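Side-chain contacts in extracellular solute-binding protein family 1 (Kribbella flavida, PDB 5IXP), which probably captures a solute outside the cell and hands it to a partner ABC transporter for uptake: residues 215-220 with 370-375; 172-177 with 201-206; 6-9 with 13-16; 56-61 with 288-293. All blocks are in the same frame, centred on the assembly; numbering follows the deposited sequence.

Contact 1: 215-220 with 370-375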
loop_
_atom_site.group_PDB
_atom_site.type_symbol
_atom_site.label_atom_id
_atom_site.label_comp_id
_atom_site.label_asym_id
_atom_site.label_seq_id
_atom_site.Cartn_x
_atom_site.Cartn_y
_atom_site.Cartn_z
ATOM N N LYS A 215 11.236 12.882 12.051
ATOM C CA LYS A 215 11.792 13.561 10.874
ATOM C C LYS A 215 12.700 12.651 10.048
ATOM O O LYS A 215 13.677 13.112 9.447
ATOM C CB LYS A 215 12.555 14.832 11.267
ATOM C CG LYS A 215 11.853 15.709 12.284
ATOM C CD LYS A 215 12.843 16.686 12.896
ATOM C CE LYS A 215 12.194 17.550 13.947
ATOM N NZ LYS A 215 11.161 18.421 13.337
ATOM N N LEU A 216 12.388 11.360 9.983
ATOM C CA LEU A 216 13.249 10.415 9.285
ATOM C C LEU A 216 12.634 10.033 7.948
ATOM O O LEU A 216 11.579 9.377 7.929
ATOM C CB LEU A 216 13.460 9.175 10.138
ATOM C CG LEU A 216 14.237 9.440 11.418
ATOM C CD1 LEU A 216 14.001 8.302 12.378
ATOM C CD2 LEU A 216 15.722 9.587 11.083
ATOM N N PRO A 217 13.243 10.396 6.822
ATOM C CA PRO A 217 12.681 10.026 5.518
ATOM C C PRO A 217 12.667 8.515 5.343
ATOM O O PRO A 217 13.680 7.840 5.540
ATOM C CB PRO A 217 13.630 10.701 4.520
ATOM C CG PRO A 217 14.313 11.781 5.323
ATOM C CD PRO A 217 14.471 11.193 6.681
ATOM N N ALA A 218 11.504 7.989 4.973
ATOM C CA ALA A 218 11.339 6.548 4.838
ATOM C C ALA A 218 12.371 5.964 3.881
ATOM O O ALA A 218 12.666 6.545 2.834
ATOM C CB ALA A 218 9.937 6.233 4.337
ATOM N N TRP A 219 12.920 4.807 4.255
ATOM C CA TRP A 219 13.882 4.019 3.482
ATOM C C TRP A 219 15.263 4.657 3.431
ATOM O O TRP A 219 16.162 4.088 2.813
ATOM C CB TRP A 219 13.394 3.738 2.050
ATOM C CG TRP A 219 11.959 3.285 2.055
ATOM C CD1 TRP A 219 10.877 3.988 1.617
ATOM C CD2 TRP A 219 11.452 2.045 2.563
ATOM N NE1 TRP A 219 9.731 3.260 1.811
ATOM C CE2 TRP A 219 10.055 2.064 2.390
ATOM C CE3 TRP A 219 12.045 0.918 3.140
ATOM C CZ2 TRP A 219 9.238 0.996 2.772
ATOM C CZ3 TRP A 219 11.235 -0.139 3.513
ATOM C CH2 TRP A 219 9.845 -0.090 3.331
ATOM N N SER A 220 15.470 5.805 4.070
ATOM C CA SER A 220 16.800 6.395 4.101
ATOM C C SER A 220 17.703 5.629 5.066
ATOM O O SER A 220 17.241 4.863 5.914
ATOM C CB SER A 220 16.729 7.869 4.506
ATOM O OG SER A 220 16.276 8.016 5.842
ATOM N N VAL A 370 8.755 21.066 5.724
ATOM C CA VAL A 370 8.254 21.518 7.022
ATOM C C VAL A 370 8.787 20.628 8.135
ATOM O O VAL A 370 9.273 21.114 9.164
ATOM C CB VAL A 370 6.717 21.543 7.039
ATOM C CG1 VAL A 370 6.229 21.960 8.417
ATOM C CG2 VAL A 370 6.187 22.485 5.976
ATOM N N ASP A 371 8.675 19.309 7.948
ATOM C CA ASP A 371 9.107 18.353 8.961
ATOM C C ASP A 371 10.568 18.570 9.327
ATOM O O ASP A 371 10.932 18.519 10.507
ATOM C CB ASP A 371 8.870 16.933 8.432
ATOM C CG ASP A 371 8.818 15.864 9.526
ATOM O OD1 ASP A 371 8.620 16.182 10.719
ATOM O OD2 ASP A 371 8.944 14.677 9.166
ATOM N N GLU A 372 11.410 18.847 8.332
ATOM C CA GLU A 372 12.847 19.009 8.517
ATOM C C GLU A 372 13.243 20.436 8.882
ATOM O O GLU A 372 14.438 20.709 9.053
ATOM C CB GLU A 372 13.583 18.562 7.245
ATOM C CG GLU A 372 13.315 17.095 6.871
ATOM C CD GLU A 372 13.687 16.737 5.427
ATOM O OE1 GLU A 372 14.160 17.622 4.680
ATOM O OE2 GLU A 372 13.499 15.560 5.039
ATOM N N GLY A 373 12.278 21.347 9.005
ATOM C CA GLY A 373 12.574 22.708 9.402
ATOM C C GLY A 373 13.168 23.584 8.323
ATOM O O GLY A 373 13.761 24.620 8.640
ATOM N N LYS A 374 13.012 23.218 7.054
ATOM C CA LYS A 374 13.585 23.980 5.956
ATOM C C LYS A 374 12.644 25.040 5.399
ATOM O O LYS A 374 13.095 25.910 4.648
ATOM C CB LYS A 374 14.011 23.036 4.826
ATOM C CG LYS A 374 15.037 21.987 5.249
ATOM C CD LYS A 374 15.425 21.105 4.073
ATOM C CE LYS A 374 16.717 20.326 4.332
ATOM N NZ LYS A 374 16.521 19.168 5.231
ATOM N N GLN A 375 11.360 24.989 5.737
ATOM C CA GLN A 375 10.382 25.925 5.204
ATOM C C GLN A 375 9.219 25.980 6.180
ATOM O O GLN A 375 8.868 24.959 6.779
ATOM C CB GLN A 375 9.905 25.500 3.806
ATOM C CG GLN A 375 9.079 26.542 3.067
ATOM C CD GLN A 375 8.680 26.097 1.666
ATOM O OE1 GLN A 375 8.575 24.899 1.386
ATOM N NE2 GLN A 375 8.469 27.067 0.771
HETATM O O HOH W 1 11.685 13.979 6.846
#
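Lys-215 reaches across to the C-terminal end of helix 356-371 and gives a hydrogen bond from NZ to the main-chain O of Asp-371, 2.8 Å long. The C=O...N angle of 167° brings the ammonium almost head-on to the carbonyl. The lysine chain is stretched until its last torsion, where a turn (chi4 -65°) dips NZ toward that oxygen, while Lys-215 CG passes 3.6 Å from Asp-371 OD1. Lys-215 NZ itself stays 4.3 Å from Asp-371 OD1, beyond a salt bridge, and Asp-371 OD2 lies 3.5 Å from Lys-215 CA. One residue further along the helix end, Pro-217 CG touches Glu-372 OE2 at 3.9 Å. A water donates to Glu-372 OE2 at 3.0 Å and, weakly, to Lys-215 O.

The Asp-371 carboxylate ties two other parts of the chain: OD1 to Ser-213 OG, which also bonds Lys-215 N, and OD2 to the N of Ala-167, at the start of helix 167-175. With an alanine here, Ser-213 and Ala-167 would probably lose the carboxylate whose two oxygens they share out, and the loop carrying Lys-215 would be less firmly placed. Glu-372 is steadied by a salt bridge from Lys-374 NZ to OE1, met from above the carboxylate plane. Gly-373, with positive phi, closes the helix in a Schellman motif. In segment 215-220, Pro-217 opens a type II turn whose last residue, Ser-220, bonds Pro-217 O through OG and N. The ammonium probably offsets the partial negative charge of the helix end, and also part of the charge of the nearby Asp-371 carboxylate.

Contact 2: 172-177 with 201-206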
loop_
_atom_site.group_PDB
_atom_site.type_symbol
_atom_site.label_atom_id
_atom_site.label_comp_id
_atom_site.label_asym_id
_atom_site.label_seq_id
_atom_site.Cartn_x
_atom_site.Cartn_y
_atom_site.Cartn_z
ATOM N N GLU A 172 0.683 10.073 4.074
ATOM C CA GLU A 172 0.234 8.999 3.192
ATOM C C GLU A 172 -0.916 8.232 3.825
ATOM O O GLU A 172 -1.919 7.935 3.161
ATOM C CB GLU A 172 1.393 8.055 2.875
ATOM C CG GLU A 172 2.506 8.699 2.059
ATOM C CD GLU A 172 2.062 8.981 0.624
ATOM O OE1 GLU A 172 2.099 8.053 -0.218
ATOM O OE2 GLU A 172 1.638 10.118 0.344
ATOM N N ALA A 173 -0.799 7.928 5.117
ATOM C CA ALA A 173 -1.833 7.153 5.796
ATOM C C ALA A 173 -3.153 7.910 5.833
ATOM O O ALA A 173 -4.209 7.341 5.533
ATOM C CB ALA A 173 -1.375 6.788 7.206
HETATM N N MSE A 174 -3.115 9.199 6.160
HETATM C CA MSE A 174 -4.343 9.976 6.272
HETATM C C MSE A 174 -4.938 10.352 4.924
HETATM O O MSE A 174 -6.150 10.248 4.727
HETATM C CB MSE A 174 -4.093 11.251 7.079
HETATM C CG MSE A 174 -3.625 10.973 8.490
HETATM SE SE MSE A 174 -3.376 12.672 9.408
HETATM C CE MSE A 174 -5.247 13.267 9.348
ATOM N N ARG A 175 -4.093 10.813 3.998
ATOM C CA ARG A 175 -4.620 11.316 2.733
ATOM C C ARG A 175 -5.373 10.237 1.976
ATOM O O ARG A 175 -6.391 10.513 1.327
ATOM C CB ARG A 175 -3.505 11.860 1.849
ATOM C CG ARG A 175 -4.082 12.707 0.722
ATOM C CD ARG A 175 -3.109 12.887 -0.396
ATOM N NE ARG A 175 -2.956 11.686 -1.211
ATOM C CZ ARG A 175 -1.970 10.808 -1.070
ATOM N NH1 ARG A 175 -1.056 10.982 -0.127
ATOM N NH2 ARG A 175 -1.893 9.758 -1.874
ATOM N N ASN A 176 -4.881 9.003 2.031
ATOM C CA ASN A 176 -5.506 7.954 1.241
ATOM C C ASN A 176 -6.862 7.533 1.780
ATOM O O ASN A 176 -7.576 6.805 1.084
ATOM C CB ASN A 176 -4.569 6.755 1.141
ATOM C CG ASN A 176 -3.505 6.968 0.101
ATOM O OD1 ASN A 176 -3.803 7.026 -1.088
ATOM N ND2 ASN A 176 -2.264 7.118 0.536
ATOM N N GLN A 177 -7.239 7.983 2.977
ATOM C CA GLN A 177 -8.567 7.716 3.513
ATOM C C GLN A 177 -9.616 8.720 3.074
ATOM O O GLN A 177 -10.811 8.431 3.199
ATOM C CB GLN A 177 -8.549 7.724 5.037
ATOM C CG GLN A 177 -7.761 6.618 5.656
ATOM C CD GLN A 177 -7.814 6.699 7.162
ATOM O OE1 GLN A 177 -7.827 7.790 7.728
ATOM N NE2 GLN A 177 -7.871 5.556 7.817
ATOM N N TRP A 201 -3.265 18.461 6.300
ATOM C CA TRP A 201 -1.976 19.142 6.390
ATOM C C TRP A 201 -1.817 19.834 7.742
ATOM O O TRP A 201 -0.810 19.645 8.439
ATOM C CB TRP A 201 -1.870 20.150 5.238
ATOM C CG TRP A 201 -0.675 21.077 5.261
ATOM C CD1 TRP A 201 -0.556 22.257 5.953
ATOM C CD2 TRP A 201 0.539 20.932 4.511
ATOM N NE1 TRP A 201 0.667 22.838 5.698
ATOM C CE2 TRP A 201 1.357 22.048 4.814
ATOM C CE3 TRP A 201 1.018 19.966 3.615
ATOM C CZ2 TRP A 201 2.631 22.222 4.252
ATOM C CZ3 TRP A 201 2.286 20.134 3.063
ATOM C CH2 TRP A 201 3.079 21.253 3.385
ATOM N N ASP A 202 -2.815 20.631 8.138
ATOM C CA ASP A 202 -2.697 21.388 9.382
ATOM C C ASP A 202 -2.506 20.468 10.579
ATOM O O ASP A 202 -1.710 20.765 11.479
ATOM C CB ASP A 202 -3.923 22.274 9.595
ATOM C CG ASP A 202 -3.941 23.469 8.669
ATOM O OD1 ASP A 202 -2.883 23.806 8.106
ATOM O OD2 ASP A 202 -5.010 24.078 8.512
ATOM N N GLN A 203 -3.231 19.346 10.609
ATOM C CA GLN A 203 -3.156 18.458 11.764
ATOM C C GLN A 203 -1.790 17.779 11.861
ATOM O O GLN A 203 -1.251 17.614 12.963
ATOM C CB GLN A 203 -4.284 17.428 11.697
ATOM C CG GLN A 203 -4.463 16.611 12.955
ATOM C CD GLN A 203 -5.778 15.835 12.955
ATOM O OE1 GLN A 203 -6.326 15.526 11.898
ATOM N NE2 GLN A 203 -6.294 15.536 14.145
ATOM N N ILE A 204 -1.214 17.373 10.724
ATOM C CA ILE A 204 0.115 16.773 10.762
ATOM C C ILE A 204 1.168 17.820 11.089
ATOM O O ILE A 204 2.106 17.553 11.850
ATOM C CB ILE A 204 0.427 16.066 9.434
ATOM C CG1 ILE A 204 -0.599 14.972 9.204
ATOM C CG2 ILE A 204 1.841 15.473 9.450
ATOM C CD1 ILE A 204 -0.454 14.320 7.852
ATOM N N VAL A 205 1.054 19.015 10.503
ATOM C CA VAL A 205 1.999 20.077 10.838
ATOM C C VAL A 205 1.952 20.376 12.332
ATOM O O VAL A 205 2.994 20.518 12.986
ATOM C CB VAL A 205 1.723 21.334 9.993
ATOM C CG1 VAL A 205 2.497 22.522 10.541
ATOM C CG2 VAL A 205 2.103 21.077 8.531
ATOM N N ALA A 206 0.750 20.439 12.908
ATOM C CA ALA A 206 0.656 20.688 14.343
ATOM C C ALA A 206 1.345 19.581 15.133
ATOM O O ALA A 206 2.006 19.847 16.141
ATOM C CB ALA A 206 -0.805 20.836 14.764
#
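Met-174, a selenomethionine, reaches from helix 167-175 to Gln-203 and Ile-204 of helix 195-209, a buried helix-to-helix contact in one lobe of a periplasmic-binding-protein type fold. Along the first helix, Glu-172 comes first and turns its side chain away from helix 195-209. Glu-172 OE2 takes Arg-175 NH1 in a 2.9 Å salt bridge, approached from above the carboxylate plane.

Met-174 then carries the contact alone. Its CG stands anti to the carbonyl carbon (chi1 -61°) and the chain follows in an extended step, which carries SE across to Ile-204; Met-174 SE sits 3.6 Å from Ile-204 CG1 and 3.7 Å from Ile-204 CD1. The two chains run past each other in opposite directions, selenium alongside the end of the isoleucine. Ile-204 also packs on Ala-167 and Trp-171 of the same helix as Met-174. Trp-144 and Phe-148 of helix 144-157 pack on Met-174 as well, making this a three-helix junction.

Past it, Arg-175 leads its guanidinium away from helix 195-209, back to Glu-172. Asn-176 ND2 returns to Glu-172 O at 2.8 Å, with the donor tilted from the carbonyl plane. Gln-177 N bonds Met-174 O, a backbone link across the last turn of the segment. Across the interface Gln-203 is anchored through NE2 to Thr-145 OG1, and its chain crosses that of Met-174 at about a right angle. A bend at the selenium (chi3 64°) puts the terminal methyl, Met-174 CE, 3.6 Å from Gln-203 OE1.

Contact 3: 6-9 with 13-16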
loop_
_atom_site.group_PDB
_atom_site.type_symbol
_atom_site.label_atom_id
_atom_site.label_comp_id
_atom_site.label_asym_id
_atom_site.label_seq_id
_atom_site.Cartn_x
_atom_site.Cartn_y
_atom_site.Cartn_z
ATOM N N ILE A 6 4.838 -13.453 -18.844
ATOM C CA ILE A 6 4.331 -12.672 -17.730
ATOM C C ILE A 6 5.501 -11.904 -17.137
ATOM O O ILE A 6 6.551 -12.491 -16.847
ATOM C CB ILE A 6 3.625 -13.555 -16.674
ATOM C CG1 ILE A 6 3.256 -12.714 -15.454
ATOM C CG2 ILE A 6 4.479 -14.781 -16.273
ATOM C CD1 ILE A 6 2.279 -13.431 -14.495
ATOM N N ALA A 7 5.334 -10.588 -16.985
ATOM C CA ALA A 7 6.388 -9.725 -16.466
ATOM C C ALA A 7 6.050 -9.365 -15.024
ATOM O O ALA A 7 5.002 -8.766 -14.763
ATOM C CB ALA A 7 6.534 -8.460 -17.310
ATOM N N THR A 8 6.921 -9.747 -14.095
ATOM C CA THR A 8 6.755 -9.439 -12.683
ATOM C C THR A 8 7.981 -8.688 -12.184
ATOM O O THR A 8 8.995 -8.566 -12.877
ATOM C CB THR A 8 6.526 -10.703 -11.829
ATOM O OG1 THR A 8 7.688 -11.539 -11.858
ATOM C CG2 THR A 8 5.320 -11.491 -12.332
ATOM N N PHE A 9 7.872 -8.185 -10.960
ATOM C CA PHE A 9 8.936 -7.421 -10.327
ATOM C C PHE A 9 8.989 -7.860 -8.874
ATOM O O PHE A 9 8.007 -8.378 -8.337
ATOM C CB PHE A 9 8.692 -5.899 -10.441
ATOM C CG PHE A 9 7.344 -5.472 -9.935
ATOM C CD1 PHE A 9 7.148 -5.177 -8.588
ATOM C CD2 PHE A 9 6.257 -5.390 -10.801
ATOM C CE1 PHE A 9 5.885 -4.807 -8.112
ATOM C CE2 PHE A 9 5.004 -5.021 -10.337
ATOM C CZ PHE A 9 4.814 -4.740 -8.987
ATOM N N GLY A 13 6.260 -14.733 -6.073
ATOM C CA GLY A 13 6.064 -16.061 -5.520
ATOM C C GLY A 13 5.378 -17.035 -6.452
ATOM O O GLY A 13 4.821 -18.036 -5.986
ATOM N N TYR A 14 5.428 -16.791 -7.762
ATOM C CA TYR A 14 4.664 -17.565 -8.737
ATOM C C TYR A 14 5.415 -18.767 -9.311
ATOM O O TYR A 14 4.821 -19.524 -10.086
ATOM C CB TYR A 14 4.247 -16.669 -9.905
ATOM C CG TYR A 14 3.139 -15.679 -9.632
ATOM C CD1 TYR A 14 2.822 -14.708 -10.580
ATOM C CD2 TYR A 14 2.372 -15.737 -8.457
ATOM C CE1 TYR A 14 1.795 -13.801 -10.373
ATOM C CE2 TYR A 14 1.335 -14.818 -8.237
ATOM C CZ TYR A 14 1.056 -13.857 -9.208
ATOM O OH TYR A 14 0.038 -12.946 -9.027
ATOM N N SER A 15 6.694 -18.961 -8.980
ATOM C CA SER A 15 7.495 -19.954 -9.707
ATOM C C SER A 15 6.856 -21.344 -9.689
ATOM O O SER A 15 6.764 -22.010 -10.732
ATOM C CB SER A 15 8.911 -20.017 -9.138
ATOM O OG SER A 15 9.601 -18.804 -9.400
ATOM N N ASP A 16 6.417 -21.809 -8.516
ATOM C CA ASP A 16 5.778 -23.125 -8.473
ATOM C C ASP A 16 4.432 -23.107 -9.177
ATOM O O ASP A 16 4.015 -24.121 -9.749
ATOM C CB ASP A 16 5.576 -23.602 -7.031
ATOM C CG ASP A 16 6.874 -23.732 -6.266
ATOM O OD1 ASP A 16 7.906 -24.042 -6.900
ATOM O OD2 ASP A 16 6.856 -23.526 -5.029
#
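Ile-6 meets Tyr-14 at the start of a beta-alpha-beta unit, strand 2-8, helix 15-24 and strand 28-34, in the sheet that forms the core of one lobe of this binding-protein fold. Its CB leaves the strand toward the loop that leads into helix 15-24, and the two branches part there. CG1 takes the extended course, anti to the backbone N (chi1 173°), while CG2 is left in the crowded position between N and the carbonyl carbon. Ile-6 CG1 passes 3.9 Å from Thr-8 CG2, two residues on along the same face of the strand. At the tip, Ile-6 CD1 stops 4.2 Å from both CD1 and CE1 of Tyr-14. The methyl lies near the plane of the ring, so it meets an aromatic edge and makes no CH-pi contact with a face; the two side chains cross at about a right angle. Ile-6 CD1 is also 3.8 Å from Ile-58 CG2, on the neighbouring strand, which makes it a wedge between that strand and the tyrosine. Ile-30 and Tyr-18 also pack on Ile-6.

Tyr-14 follows Gly-13, which has positive phi, a conformation that glycine favours. Its ring is further boxed in by an edge-to-face stack with Phe-12 and by Leu-275 of strand 269-276. All three touching residues are buried, and the meeting is purely apolar. Thr-8 shares it through its methyl; its hydroxyl OG1 has a weak hydrogen bond to Glu-32 OE2. Coming to the ring obliquely, Thr-8 CG2 ends 4.4 Å from Tyr-14 CD1.

Contact 4: 56-61 with 288-293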
loop_
_atom_site.group_PDB
_atom_site.type_symbol
_atom_site.label_atom_id
_atom_site.label_comp_id
_atom_site.label_asym_id
_atom_site.label_seq_id
_atom_site.Cartn_x
_atom_site.Cartn_y
_atom_site.Cartn_z
ATOM N N ALA A 56 4.718 -7.911 -22.292
ATOM C CA ALA A 56 4.348 -9.264 -21.923
ATOM C C ALA A 56 2.841 -9.447 -22.098
ATOM O O ALA A 56 2.074 -8.481 -22.172
ATOM C CB ALA A 56 4.763 -9.558 -20.480
ATOM N N ASP A 57 2.421 -10.711 -22.195
ATOM C CA ASP A 57 0.990 -10.994 -22.269
ATOM C C ASP A 57 0.287 -10.644 -20.970
ATOM O O ASP A 57 -0.874 -10.216 -20.990
ATOM C CB ASP A 57 0.754 -12.462 -22.605
ATOM C CG ASP A 57 1.347 -12.840 -23.939
ATOM O OD1 ASP A 57 0.766 -12.447 -24.971
ATOM O OD2 ASP A 57 2.399 -13.516 -23.944
ATOM N N ILE A 58 0.952 -10.855 -19.832
ATOM C CA ILE A 58 0.463 -10.405 -18.530
ATOM C C ILE A 58 1.507 -9.453 -17.975
ATOM O O ILE A 58 2.679 -9.826 -17.847
ATOM C CB ILE A 58 0.227 -11.581 -17.560
ATOM C CG1 ILE A 58 -0.859 -12.517 -18.103
ATOM C CG2 ILE A 58 -0.162 -11.054 -16.146
ATOM C CD1 ILE A 58 -0.952 -13.871 -17.338
ATOM N N GLU A 59 1.092 -8.230 -17.649
ATOM C CA GLU A 59 1.976 -7.221 -17.068
ATOM C C GLU A 59 1.535 -6.933 -15.639
ATOM O O GLU A 59 0.399 -6.489 -15.416
ATOM C CB GLU A 59 1.970 -5.924 -17.892
ATOM C CG GLU A 59 2.679 -6.029 -19.256
ATOM C CD GLU A 59 4.198 -5.892 -19.159
ATOM O OE1 GLU A 59 4.699 -5.627 -18.054
ATOM O OE2 GLU A 59 4.891 -6.042 -20.198
ATOM N N ALA A 60 2.442 -7.140 -14.681
ATOM C CA ALA A 60 2.133 -6.799 -13.303
ATOM C C ALA A 60 2.224 -5.292 -13.101
ATOM O O ALA A 60 3.041 -4.603 -13.719
ATOM C CB ALA A 60 3.070 -7.505 -12.323
HETATM N N MSE A 61 1.379 -4.795 -12.210
HETATM C CA MSE A 61 1.258 -3.369 -11.944
HETATM C C MSE A 61 1.032 -3.163 -10.456
HETATM O O MSE A 61 0.108 -3.761 -9.883
HETATM C CB MSE A 61 0.091 -2.791 -12.745
HETATM C CG MSE A 61 0.270 -1.399 -13.226
HETATM SE SE MSE A 61 -0.920 -1.107 -14.686
HETATM C CE MSE A 61 0.093 -1.633 -16.236
ATOM N N ALA A 288 -5.845 -13.823 -19.943
ATOM C CA ALA A 288 -6.804 -13.518 -18.882
ATOM C C ALA A 288 -7.094 -14.750 -18.034
ATOM O O ALA A 288 -7.252 -14.646 -16.810
ATOM C CB ALA A 288 -8.103 -12.952 -19.469
ATOM N N LYS A 289 -7.165 -15.927 -18.665
ATOM C CA LYS A 289 -7.416 -17.152 -17.912
ATOM C C LYS A 289 -6.296 -17.422 -16.919
ATOM O O LYS A 289 -6.546 -17.774 -15.754
ATOM C CB LYS A 289 -7.582 -18.353 -18.850
ATOM C CG LYS A 289 -8.024 -19.599 -18.088
ATOM C CD LYS A 289 -7.749 -20.928 -18.805
ATOM C CE LYS A 289 -8.271 -20.953 -20.206
ATOM N NZ LYS A 289 -7.997 -22.289 -20.838
ATOM N N LEU A 290 -5.046 -17.279 -17.370
ATOM C CA LEU A 290 -3.914 -17.505 -16.481
ATOM C C LEU A 290 -3.884 -16.471 -15.361
ATOM O O LEU A 290 -3.629 -16.813 -14.198
ATOM C CB LEU A 290 -2.605 -17.488 -17.278
ATOM C CG LEU A 290 -1.317 -17.537 -16.430
ATOM C CD1 LEU A 290 -1.272 -18.794 -15.544
ATOM C CD2 LEU A 290 -0.056 -17.430 -17.316
ATOM N N ALA A 291 -4.150 -15.203 -15.693
ATOM C CA ALA A 291 -4.148 -14.158 -14.671
ATOM C C ALA A 291 -5.229 -14.413 -13.627
ATOM O O ALA A 291 -5.005 -14.213 -12.423
ATOM C CB ALA A 291 -4.343 -12.787 -15.310
ATOM N N ALA A 292 -6.406 -14.864 -14.068
ATOM C CA ALA A 292 -7.465 -15.182 -13.117
ATOM C C ALA A 292 -7.062 -16.349 -12.222
ATOM O O ALA A 292 -7.349 -16.351 -11.018
ATOM C CB ALA A 292 -8.766 -15.492 -13.862
ATOM N N TRP A 293 -6.389 -17.352 -12.789
ATOM C CA TRP A 293 -5.984 -18.490 -11.972
ATOM C C TRP A 293 -4.901 -18.093 -10.969
ATOM O O TRP A 293 -4.950 -18.492 -9.795
ATOM C CB TRP A 293 -5.507 -19.633 -12.868
ATOM C CG TRP A 293 -5.092 -20.845 -12.090
ATOM C CD1 TRP A 293 -5.910 -21.832 -11.614
ATOM C CD2 TRP A 293 -3.764 -21.199 -11.695
ATOM N NE1 TRP A 293 -5.171 -22.779 -10.948
ATOM C CE2 TRP A 293 -3.849 -22.412 -10.981
ATOM C CE3 TRP A 293 -2.508 -20.608 -11.877
ATOM C CZ2 TRP A 293 -2.730 -23.043 -10.444
ATOM C CZ3 TRP A 293 -1.395 -21.243 -11.357
ATOM C CH2 TRP A 293 -1.514 -22.452 -10.648
#
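Ile-58 drives its CD1 methyl into helix 284-294, where it meets Leu-290 and Ala-291. The tight part is this single methyl: Ile-58 CD1 lies 3.7 Å from Leu-290 CD2. It also comes close to the helix main chain, with Ile-58 CD1 3.8 Å from the backbone N of Ala-291. Ala-291 CB is slightly farther from Ile-58 CD1, at 4.1 Å. The small alanine lets the methyl come right up to the helix backbone, while the side chains of Leu-290 and Ile-58 cross at about a right angle. An extended isoleucine tip (chi2 168°) carries CD1 straight out from the strand. All three residues are buried, and no hydrogen bond joins the segments.

The loose side is that of exposed Lys-289, which points away from the strand and has only a long, weak ion pair to Glu-286.

The helix thus covers one face of the sheet beside helix 15-24, on which Trp-293 packs and whose Tyr-21 also touches Leu-290. Glu-59, the next residue of the strand, turns to the opposite face, against His-41 and Leu-45 of helix 38-51, and Glu-59 OE2 accepts Ala-56 N at 2.8 Å. Strand 58-62 itself lies between strand 2-8, parallel to it, and antiparallel strand 269-276.

How the contacts relate
The four contacts form two pairs well apart in the molecule, contact 4 opposite contacts 1 and 2 across its centre. Contacts 3 and 4, with centres about 10 Å apart, share the sheet of one lobe: strands 2-8 and 58-62 are neighbours, and Ala-7 probably hydrogen-bonds Ile-58 and Ala-60. Contacts 1 and 2, centres about 15 Å apart, lie among helices 167-175, 195-209 and 356-371, probably in the other lobe, and touch where Val-370 packs on Trp-201 and Val-205. Contact centres in different pairs lie about 35 to 39 Å apart. Contact 3 comes first along the chain. Segment 288-293 returns to contact 4 after contact 2 and segment 215-220, and 370-375 then returns to contact 1, consistent with a two-lobed solute-binding protein.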